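PDB 3K4U: binding component of ABC transporter from Wolinella succinogenes, which probably captures amino acids for an ABC transporter as its extracytoplasmic binding component, and holds a lysine molecule between its two lobes in this crystal. Local coordinates for residues S70-T73 with E77-L80; N83-Y88 with N204-F209; G100-V105 with Y178-D183. All blocks are in the same frame, centred on the assembly; numbering follows the deposited sequence.

Contacts 1 and 2 share the lobe on one side of the chain's centre; contact 3 lies on the opposite side, in the other lobe. Contact 1 closes first, at the lysine site, and helix 76-79, which carries its second segment, is followed by strand 83-84 of contact 2. Their centres are 13 Å apart, and the Phe84 ring packs against Met72, Thr73 and Asn79; both also touch a second subunit. Contact 3 is nested within the loop that contact 2 closes, their centres 37 Å apart, yet both reach one mixed sheet. The chain thus leaves the first lobe after 83-88 and returns before helix 200-216, as expected of a two-lobed binding protein.

Contact 1 of 3, residues S70-T73 with E77-L80; sequences SGMT and ERNL. With LYS (lysine), chain K.
Arg78 reaches from the short helix 76-79 across to Thr73 and Met72 of the 70-73 loop, where all three meet the bound lysine. Its CG stands anti to the carbonyl carbon (chi1 -77°) and the chain runs extended from there to NE, which carries the guanidinium to the ligand carboxylate. That carboxylate lies at the guanidinium edge: Arg78 NH1 gives a nearly straight bond to LYS O (3.0 Å, 173°), and Arg78 NH2 a weak one to LYS OXT (3.4 Å). Arg78 NH1 also donates weakly to Thr73 O, at 3.2 Å and obliquely to the guanidinium plane. The selenomethionine Met72 slides past Arg78 in the opposite direction, with CG close to NH1. From the loop, Thr73 N grips LYS O as well (3.1 Å), so this oxygen takes two bonds, and the positive charge of Arg78 probably steadies the carboxylate. The ligand amino nitrogen LYS N donates to Gly71 O (3.2 Å) and to Thr73 OG1 (3.1 Å); Ser125, on the other lobe, bonds that same hydroxyl. One residue further, Asn79 ND2 bonds Asn204 OD1 of the second subunit, while Leu80 packs on Trp205 there. An arginine paired with the ligand carboxylate beside a loop offering backbone groups is characteristic of the amino-acid site of family 3 solute-binding proteins; Glu12, Asp163 and Ser125 N complete the grip on the lysine in the interlobe cleft.

Contact 2 of 3, residues N83-Y88 with N204-F209; sequences NFVEPY and NWLNHF
Val85, which loses the most surface to this contact, meets helix 200-216 at Leu206 and Asn207, with CG2 mainly on Leu206 and CG1 mainly on Asn207. Val85 CG2 rests on Leu206 CB at 3.5 Å and lies near CG and CD2 of the same leucine; the two side chains cross at about a right angle. Val85 CG1 stands anti to the backbone N (chi1 159°), which turns it to Asn207, 3.4 Å from Asn207 OD1, and the valine and the asparagine run past each other in opposite directions. Asn207 supplies the polar part of the contact. Its CB leaves the helix across the line to the loop, but the amide end swings in until Asn207 OD1 accepts the backbone N-H of Glu86 at 3.0 Å (N to OD1). The N-H...O angle is 156°, and the donor lies in the carbonyl plane, so one side-chain oxygen ties down the backbone just where strand 83-84 has ended. Glu86 adds its CG, 3.6 Å from Asn207 OD1, before bending at chi2; its carboxylate plane is turned 64° from that of the amide. Leu206, beside Asn207 on the helix, offers chiefly CB to the valine. The result is a small apolar patch edged by a single hydrogen bond. Leu203, earlier on the helix, and Trp193 also pack on Val85, and backbone bonds join Asn83 and Val85 to strand 189-195. Helix 200-216 therefore lies against the end of strand 83-84 and the loop after it, while strand 189-195 runs antiparallel alongside.

Contact 3 of 3, residues G100-V105 with Y178-D183; sequences GLEKGV and YLVHLD
Glu102 touches Val180 with the aliphatic part of its chain, CG lying 4.2 Å from Val180 CG1, and not with its flat carboxylate. OE1 of that carboxylate is folded back towards its own turn, close to Gly100 N but at a poor angle for a hydrogen bond. The other flat group, the His181 imidazole, leaves strand 179-182 on the far side from the loop; Asp183 CB sits above one face, offset toward the rim, and helix 164-175 packs against the ring. Glu102 itself is carried by a type I turn from Gly100 to Lys103, closed by Lys103 N to Gly100 O at 2.9 Å. Its CG sits between the backbone N and the carbonyl carbon (chi1 90°), and the chain then bends at chi2, crossing Val180 at about a right angle. Glu102 CB comes within 4.2 Å of Leu182 CD1. Leu182 makes the nearest approach of the contact, CD1 to Val105 CG2 at 3.8 Å, the two side chains meeting at a slant. Val180 and Leu182, two residues apart on one strand, thus present the same face, and Glu102 and Val105 lean on it from the loop. The interaction is apolar throughout and lies at the surface. Strand 179-182 pairs antiparallel with strand 89-98, from whose end the loop departs, so the loop folds back onto one face of strand 179-182, opposite the face against helix 164-175, in the second lobe of a type 2 periplasmic binding protein fold, well away from the lysine cleft.

Contact 1 of 3, residues S70-T73 with E77-L80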
loop_
_atom_site.group_PDB
_atom_site.type_symbol
_atom_site.label_atom_id
_atom_site.label_comp_id
_atom_site.label_asym_id
_atom_site.label_seq_id
_atom_site.Cartn_x
_atom_site.Cartn_y
_atom_site.Cartn_z
ATOM N N SER E 70 -8.524 -32.248 10.989
ATOM C CA SER E 70 -8.055 -33.421 10.286
ATOM C C SER E 70 -7.557 -33.055 8.908
ATOM O O SER E 70 -7.578 -33.869 8.012
ATOM C CB SER E 70 -9.192 -34.424 10.158
ATOM O OG SER E 70 -8.677 -35.744 10.234
ATOM N N GLY E 71 -7.144 -31.809 8.727
ATOM C CA GLY E 71 -6.601 -31.382 7.436
ATOM C C GLY E 71 -7.634 -31.495 6.350
ATOM O O GLY E 71 -7.361 -31.970 5.287
HETATM N N MSE E 72 -8.833 -31.055 6.639
HETATM C CA MSE E 72 -9.950 -31.287 5.781
HETATM C C MSE E 72 -10.175 -30.109 4.861
HETATM O O MSE E 72 -10.093 -28.945 5.281
HETATM C CB MSE E 72 -11.196 -31.548 6.626
HETATM C CG MSE E 72 -12.472 -31.502 5.832
HETATM SE SE MSE E 72 -13.974 -32.076 6.917
HETATM C CE MSE E 72 -13.775 -30.648 8.227
ATOM N N THR E 73 -10.446 -30.431 3.598
ATOM C CA THR E 73 -10.622 -29.456 2.529
ATOM C C THR E 73 -11.956 -28.759 2.755
ATOM O O THR E 73 -12.927 -29.401 3.125
ATOM C CB THR E 73 -10.616 -30.186 1.172
ATOM O OG1 THR E 73 -9.277 -30.616 0.886
ATOM C CG2 THR E 73 -11.138 -29.312 0.006
ATOM N N GLU E 77 -19.710 -28.884 -1.140
ATOM C CA GLU E 77 -20.540 -30.019 -0.818
ATOM C C GLU E 77 -20.506 -30.318 0.690
ATOM O O GLU E 77 -21.555 -30.544 1.303
ATOM C CB GLU E 77 -20.053 -31.214 -1.615
ATOM C CG GLU E 77 -21.038 -32.304 -1.841
ATOM C CD GLU E 77 -20.399 -33.455 -2.598
ATOM O OE1 GLU E 77 -20.836 -34.618 -2.397
ATOM O OE2 GLU E 77 -19.441 -33.209 -3.367
ATOM N N ARG E 78 -19.328 -30.298 1.298
ATOM C CA ARG E 78 -19.262 -30.518 2.735
ATOM C C ARG E 78 -19.798 -29.319 3.478
ATOM O O ARG E 78 -20.385 -29.470 4.556
ATOM C CB ARG E 78 -17.825 -30.734 3.198
ATOM C CG ARG E 78 -17.286 -32.071 2.914
ATOM C CD ARG E 78 -15.794 -32.018 2.971
ATOM N NE ARG E 78 -15.202 -33.148 2.261
ATOM C CZ ARG E 78 -13.893 -33.413 2.244
ATOM N NH1 ARG E 78 -13.058 -32.639 2.921
ATOM N NH2 ARG E 78 -13.414 -34.455 1.572
ATOM N N ASN E 79 -19.555 -28.119 2.930
ATOM C CA ASN E 79 -19.840 -26.888 3.644
ATOM C C ASN E 79 -21.324 -26.765 3.757
ATOM O O ASN E 79 -21.817 -25.988 4.554
ATOM C CB ASN E 79 -19.216 -25.688 2.957
ATOM C CG ASN E 79 -19.163 -24.422 3.840
ATOM O OD1 ASN E 79 -18.504 -23.464 3.500
ATOM N ND2 ASN E 79 -19.864 -24.416 4.930
ATOM N N LEU E 80 -22.038 -27.570 2.976
ATOM C CA LEU E 80 -23.480 -27.675 3.096
ATOM C C LEU E 80 -23.924 -28.315 4.428
ATOM O O LEU E 80 -25.047 -28.072 4.906
ATOM C CB LEU E 80 -24.036 -28.460 1.901
ATOM C CG LEU E 80 -24.309 -27.662 0.606
ATOM C CD1 LEU E 80 -24.694 -28.597 -0.557
ATOM C CD2 LEU E 80 -25.386 -26.561 0.758
HETATM N N LYS K . -7.598 -32.837 2.210
HETATM C CA LYS K . -7.996 -34.230 2.204
HETATM C C LYS K . -9.507 -34.273 2.175
HETATM O O LYS K . -10.146 -33.377 2.722
HETATM C CB LYS K . -7.492 -34.933 3.472
HETATM C CG LYS K . -7.380 -36.436 3.366
HETATM C CD LYS K . -7.691 -37.073 4.675
HETATM C CE LYS K . -7.254 -38.541 4.736
HETATM N NZ LYS K . -7.261 -39.079 6.122
HETATM O OXT LYS K . -10.115 -35.187 1.622
#

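Contact 2 of 3, residues N83-Y88 with N204-F209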
loop_
_atom_site.group_PDB
_atom_site.type_symbol
_atom_site.label_atom_id
_atom_site.label_comp_id
_atom_site.label_asym_id
_atom_site.label_seq_id
_atom_site.Cartn_x
_atom_site.Cartn_y
_atom_site.Cartn_z
ATOM N N ASN E 83 -20.061 -26.220 9.160
ATOM C CA ASN E 83 -19.493 -24.890 8.904
ATOM C C ASN E 83 -17.994 -24.985 9.047
ATOM O O ASN E 83 -17.488 -25.779 9.861
ATOM C CB ASN E 83 -19.911 -23.839 9.922
ATOM C CG ASN E 83 -21.328 -23.362 9.765
ATOM O OD1 ASN E 83 -21.903 -23.349 8.677
ATOM N ND2 ASN E 83 -21.900 -22.930 10.861
ATOM N N PHE E 84 -17.281 -24.151 8.286
ATOM C CA PHE E 84 -15.847 -24.126 8.337
ATOM C C PHE E 84 -15.305 -22.823 8.864
ATOM O O PHE E 84 -15.940 -21.791 8.748
ATOM C CB PHE E 84 -15.306 -24.313 6.966
ATOM C CG PHE E 84 -15.250 -25.722 6.537
ATOM C CD1 PHE E 84 -14.213 -26.531 6.972
ATOM C CD2 PHE E 84 -16.195 -26.238 5.682
ATOM C CE1 PHE E 84 -14.130 -27.818 6.575
ATOM C CE2 PHE E 84 -16.104 -27.543 5.273
ATOM C CZ PHE E 84 -15.078 -28.333 5.735
ATOM N N VAL E 85 -14.132 -22.902 9.474
ATOM C CA VAL E 85 -13.416 -21.777 10.005
ATOM C C VAL E 85 -12.473 -21.260 8.912
ATOM O O VAL E 85 -12.036 -22.040 8.084
ATOM C CB VAL E 85 -12.626 -22.245 11.240
ATOM C CG1 VAL E 85 -11.474 -21.321 11.561
ATOM C CG2 VAL E 85 -13.556 -22.311 12.422
ATOM N N GLU E 86 -12.170 -19.966 8.882
ATOM C CA GLU E 86 -11.216 -19.441 7.868
ATOM C C GLU E 86 -10.094 -20.451 7.659
ATOM O O GLU E 86 -9.609 -21.011 8.599
ATOM C CB GLU E 86 -10.672 -18.059 8.286
ATOM C CG GLU E 86 -11.679 -16.950 8.052
ATOM C CD GLU E 86 -12.183 -16.937 6.603
ATOM O OE1 GLU E 86 -11.370 -16.609 5.693
ATOM O OE2 GLU E 86 -13.373 -17.247 6.354
ATOM N N PRO E 87 -9.668 -20.706 6.423
ATOM C CA PRO E 87 -8.808 -21.880 6.285
ATOM C C PRO E 87 -7.493 -21.686 7.017
ATOM O O PRO E 87 -7.132 -20.550 7.267
ATOM C CB PRO E 87 -8.607 -21.971 4.779
ATOM C CG PRO E 87 -8.716 -20.629 4.336
ATOM C CD PRO E 87 -9.738 -19.940 5.176
ATOM N N TYR E 88 -6.765 -22.744 7.367
ATOM C CA TYR E 88 -5.598 -22.513 8.201
ATOM C C TYR E 88 -4.300 -22.854 7.506
ATOM O O TYR E 88 -3.210 -22.409 7.902
ATOM C CB TYR E 88 -5.735 -23.207 9.557
ATOM C CG TYR E 88 -5.788 -24.718 9.499
ATOM C CD1 TYR E 88 -4.643 -25.495 9.713
ATOM C CD2 TYR E 88 -6.970 -25.369 9.199
ATOM C CE1 TYR E 88 -4.695 -26.870 9.657
ATOM C CE2 TYR E 88 -7.020 -26.732 9.117
ATOM C CZ TYR E 88 -5.887 -27.493 9.369
ATOM O OH TYR E 88 -5.978 -28.890 9.313
ATOM N N ASN E 204 -16.763 -17.322 15.722
ATOM C CA ASN E 204 -16.087 -16.098 16.114
ATOM C C ASN E 204 -14.835 -16.459 16.847
ATOM O O ASN E 204 -13.773 -15.982 16.492
ATOM C CB ASN E 204 -16.949 -15.223 17.015
ATOM C CG ASN E 204 -16.420 -13.826 17.116
ATOM O OD1 ASN E 204 -16.087 -13.324 18.196
ATOM N ND2 ASN E 204 -16.327 -13.178 15.976
ATOM N N TRP E 205 -14.942 -17.340 17.851
ATOM C CA TRP E 205 -13.795 -17.675 18.717
ATOM C C TRP E 205 -12.677 -18.300 17.932
ATOM O O TRP E 205 -11.516 -17.906 18.065
ATOM C CB TRP E 205 -14.183 -18.593 19.865
ATOM C CG TRP E 205 -13.084 -18.673 20.885
ATOM C CD1 TRP E 205 -12.946 -17.883 21.963
ATOM C CD2 TRP E 205 -11.974 -19.574 20.891
ATOM N NE1 TRP E 205 -11.788 -18.212 22.634
ATOM C CE2 TRP E 205 -11.198 -19.272 22.001
ATOM C CE3 TRP E 205 -11.564 -20.617 20.051
ATOM C CZ2 TRP E 205 -10.019 -19.949 22.303
ATOM C CZ3 TRP E 205 -10.399 -21.323 20.358
ATOM C CH2 TRP E 205 -9.629 -20.970 21.468
ATOM N N LEU E 206 -13.009 -19.269 17.101
ATOM C CA LEU E 206 -11.977 -19.933 16.330
ATOM C C LEU E 206 -11.239 -19.002 15.380
ATOM O O LEU E 206 -10.011 -19.006 15.343
ATOM C CB LEU E 206 -12.560 -21.078 15.533
ATOM C CG LEU E 206 -12.896 -22.398 16.200
ATOM C CD1 LEU E 206 -12.284 -22.383 17.548
ATOM C CD2 LEU E 206 -14.354 -22.487 16.270
ATOM N N ASN E 207 -11.995 -18.204 14.615
ATOM C CA ASN E 207 -11.420 -17.264 13.641
ATOM C C ASN E 207 -10.436 -16.325 14.326
ATOM O O ASN E 207 -9.341 -16.071 13.815
ATOM C CB ASN E 207 -12.532 -16.478 12.983
ATOM C CG ASN E 207 -13.219 -17.249 11.857
ATOM O OD1 ASN E 207 -12.656 -18.176 11.281
ATOM N ND2 ASN E 207 -14.439 -16.860 11.538
ATOM N N HIS E 208 -10.783 -15.855 15.520
ATOM C CA HIS E 208 -9.853 -14.989 16.218
ATOM C C HIS E 208 -8.652 -15.740 16.833
ATOM O O HIS E 208 -7.572 -15.161 16.961
ATOM C CB HIS E 208 -10.565 -14.172 17.281
ATOM C CG HIS E 208 -11.331 -13.024 16.732
ATOM N ND1 HIS E 208 -12.699 -12.931 16.841
ATOM C CD2 HIS E 208 -10.923 -11.919 16.055
ATOM C CE1 HIS E 208 -13.098 -11.806 16.264
ATOM N NE2 HIS E 208 -12.041 -11.177 15.778
ATOM N N PHE E 209 -8.851 -17.011 17.202
ATOM C CA PHE E 209 -7.763 -17.870 17.693
ATOM C C PHE E 209 -6.800 -18.144 16.559
ATOM O O PHE E 209 -5.571 -18.098 16.750
ATOM C CB PHE E 209 -8.300 -19.191 18.310
ATOM C CG PHE E 209 -7.271 -20.293 18.379
ATOM C CD1 PHE E 209 -6.295 -20.295 19.365
ATOM C CD2 PHE E 209 -7.274 -21.311 17.451
ATOM C CE1 PHE E 209 -5.305 -21.295 19.409
ATOM C CE2 PHE E 209 -6.279 -22.321 17.500
ATOM C CZ PHE E 209 -5.293 -22.295 18.475
#

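Contact 3 of 3, residues G100-V105 with Y178-D183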
loop_
_atom_site.group_PDB
_atom_site.type_symbol
_atom_site.label_atom_id
_atom_site.label_comp_id
_atom_site.label_asym_id
_atom_site.label_seq_id
_atom_site.Cartn_x
_atom_site.Cartn_y
_atom_site.Cartn_z
ATOM N N GLY E 100 12.213 -42.833 -12.962
ATOM C CA GLY E 100 12.313 -42.653 -14.413
ATOM C C GLY E 100 11.055 -42.079 -15.047
ATOM O O GLY E 100 11.140 -41.252 -15.965
ATOM N N LEU E 101 9.891 -42.489 -14.543
ATOM C CA LEU E 101 8.612 -42.141 -15.156
ATOM C C LEU E 101 8.327 -40.633 -15.207
ATOM O O LEU E 101 7.342 -40.203 -15.812
ATOM C CB LEU E 101 7.469 -42.877 -14.447
ATOM C CG LEU E 101 6.275 -43.235 -15.335
ATOM C CD1 LEU E 101 6.613 -44.411 -16.243
ATOM C CD2 LEU E 101 5.063 -43.547 -14.481
ATOM N N GLU E 102 9.200 -39.842 -14.585
ATOM C CA GLU E 102 9.065 -38.386 -14.566
ATOM C C GLU E 102 9.828 -37.702 -15.719
ATOM O O GLU E 102 9.554 -36.543 -16.052
ATOM C CB GLU E 102 9.490 -37.833 -13.191
ATOM C CG GLU E 102 10.976 -37.467 -13.019
ATOM C CD GLU E 102 11.953 -38.658 -12.953
ATOM O OE1 GLU E 102 11.556 -39.844 -13.055
ATOM O OE2 GLU E 102 13.156 -38.381 -12.796
ATOM N N LYS E 103 10.771 -38.425 -16.325
ATOM C CA LYS E 103 11.594 -37.879 -17.411
ATOM C C LYS E 103 10.711 -37.439 -18.564
ATOM O O LYS E 103 9.764 -38.142 -18.927
ATOM C CB LYS E 103 12.627 -38.904 -17.919
ATOM C CG LYS E 103 13.631 -39.384 -16.870
ATOM C CD LYS E 103 14.953 -39.795 -17.506
ATOM C CE LYS E 103 15.951 -40.262 -16.455
ATOM N NZ LYS E 103 15.862 -41.730 -16.187
ATOM N N GLY E 104 11.028 -36.273 -19.122
ATOM C CA GLY E 104 10.301 -35.719 -20.262
ATOM C C GLY E 104 8.809 -35.583 -20.031
ATOM O O GLY E 104 7.999 -36.050 -20.844
ATOM N N VAL E 105 8.453 -34.987 -18.893
ATOM C CA VAL E 105 7.064 -34.642 -18.576
ATOM C C VAL E 105 7.022 -33.193 -18.077
ATOM O O VAL E 105 7.767 -32.813 -17.169
ATOM C CB VAL E 105 6.377 -35.659 -17.572
ATOM C CG1 VAL E 105 6.870 -37.129 -17.778
ATOM C CG2 VAL E 105 6.476 -35.204 -16.106
ATOM N N TYR E 178 13.230 -44.433 -3.971
ATOM C CA TYR E 178 12.460 -45.309 -4.861
ATOM C C TYR E 178 11.437 -44.608 -5.742
ATOM O O TYR E 178 11.177 -45.045 -6.855
ATOM C CB TYR E 178 11.779 -46.426 -4.060
ATOM C CG TYR E 178 12.682 -47.079 -3.039
ATOM C CD1 TYR E 178 13.264 -48.323 -3.285
ATOM C CD2 TYR E 178 12.972 -46.439 -1.824
ATOM C CE1 TYR E 178 14.097 -48.926 -2.339
ATOM C CE2 TYR E 178 13.809 -47.025 -0.876
ATOM C CZ TYR E 178 14.365 -48.270 -1.139
ATOM O OH TYR E 178 15.188 -48.853 -0.199
ATOM N N LEU E 179 10.846 -43.532 -5.239
ATOM C CA LEU E 179 9.850 -42.773 -5.990
ATOM C C LEU E 179 10.368 -41.378 -6.304
ATOM O O LEU E 179 11.460 -40.997 -5.844
ATOM C CB LEU E 179 8.552 -42.683 -5.191
ATOM C CG LEU E 179 7.490 -43.792 -5.272
ATOM C CD1 LEU E 179 8.079 -45.191 -5.331
ATOM C CD2 LEU E 179 6.567 -43.653 -4.083
ATOM N N VAL E 180 9.605 -40.632 -7.111
ATOM C CA VAL E 180 9.916 -39.225 -7.374
ATOM C C VAL E 180 8.669 -38.350 -7.335
ATOM O O VAL E 180 7.655 -38.655 -7.976
ATOM C CB VAL E 180 10.672 -39.001 -8.692
ATOM C CG1 VAL E 180 11.000 -37.510 -8.858
ATOM C CG2 VAL E 180 11.948 -39.817 -8.720
ATOM N N HIS E 181 8.785 -37.261 -6.579
ATOM C CA HIS E 181 7.727 -36.299 -6.305
ATOM C C HIS E 181 7.542 -35.275 -7.437
ATOM O O HIS E 181 8.344 -34.335 -7.586
ATOM C CB HIS E 181 8.113 -35.577 -5.009
ATOM C CG HIS E 181 7.067 -34.659 -4.466
ATOM N ND1 HIS E 181 5.732 -34.762 -4.793
ATOM C CD2 HIS E 181 7.157 -33.655 -3.561
ATOM C CE1 HIS E 181 5.045 -33.848 -4.132
ATOM N NE2 HIS E 181 5.884 -33.170 -3.369
ATOM N N LEU E 182 6.490 -35.450 -8.236
ATOM C CA LEU E 182 6.085 -34.397 -9.163
ATOM C C LEU E 182 5.246 -33.374 -8.397
ATOM O O LEU E 182 4.037 -33.571 -8.175
ATOM C CB LEU E 182 5.355 -34.971 -10.377
ATOM C CG LEU E 182 6.351 -35.475 -11.426
ATOM C CD1 LEU E 182 5.635 -36.197 -12.551
ATOM C CD2 LEU E 182 7.215 -34.313 -11.980
ATOM N N ASP E 183 5.897 -32.288 -7.979
ATOM C CA ASP E 183 5.311 -31.427 -6.962
ATOM C C ASP E 183 4.525 -30.214 -7.464
ATOM O O ASP E 183 4.143 -29.341 -6.662
ATOM C CB ASP E 183 6.332 -31.044 -5.885
ATOM C CG ASP E 183 7.492 -30.229 -6.425
ATOM O OD1 ASP E 183 7.279 -29.292 -7.229
ATOM O OD2 ASP E 183 8.633 -30.518 -6.009
#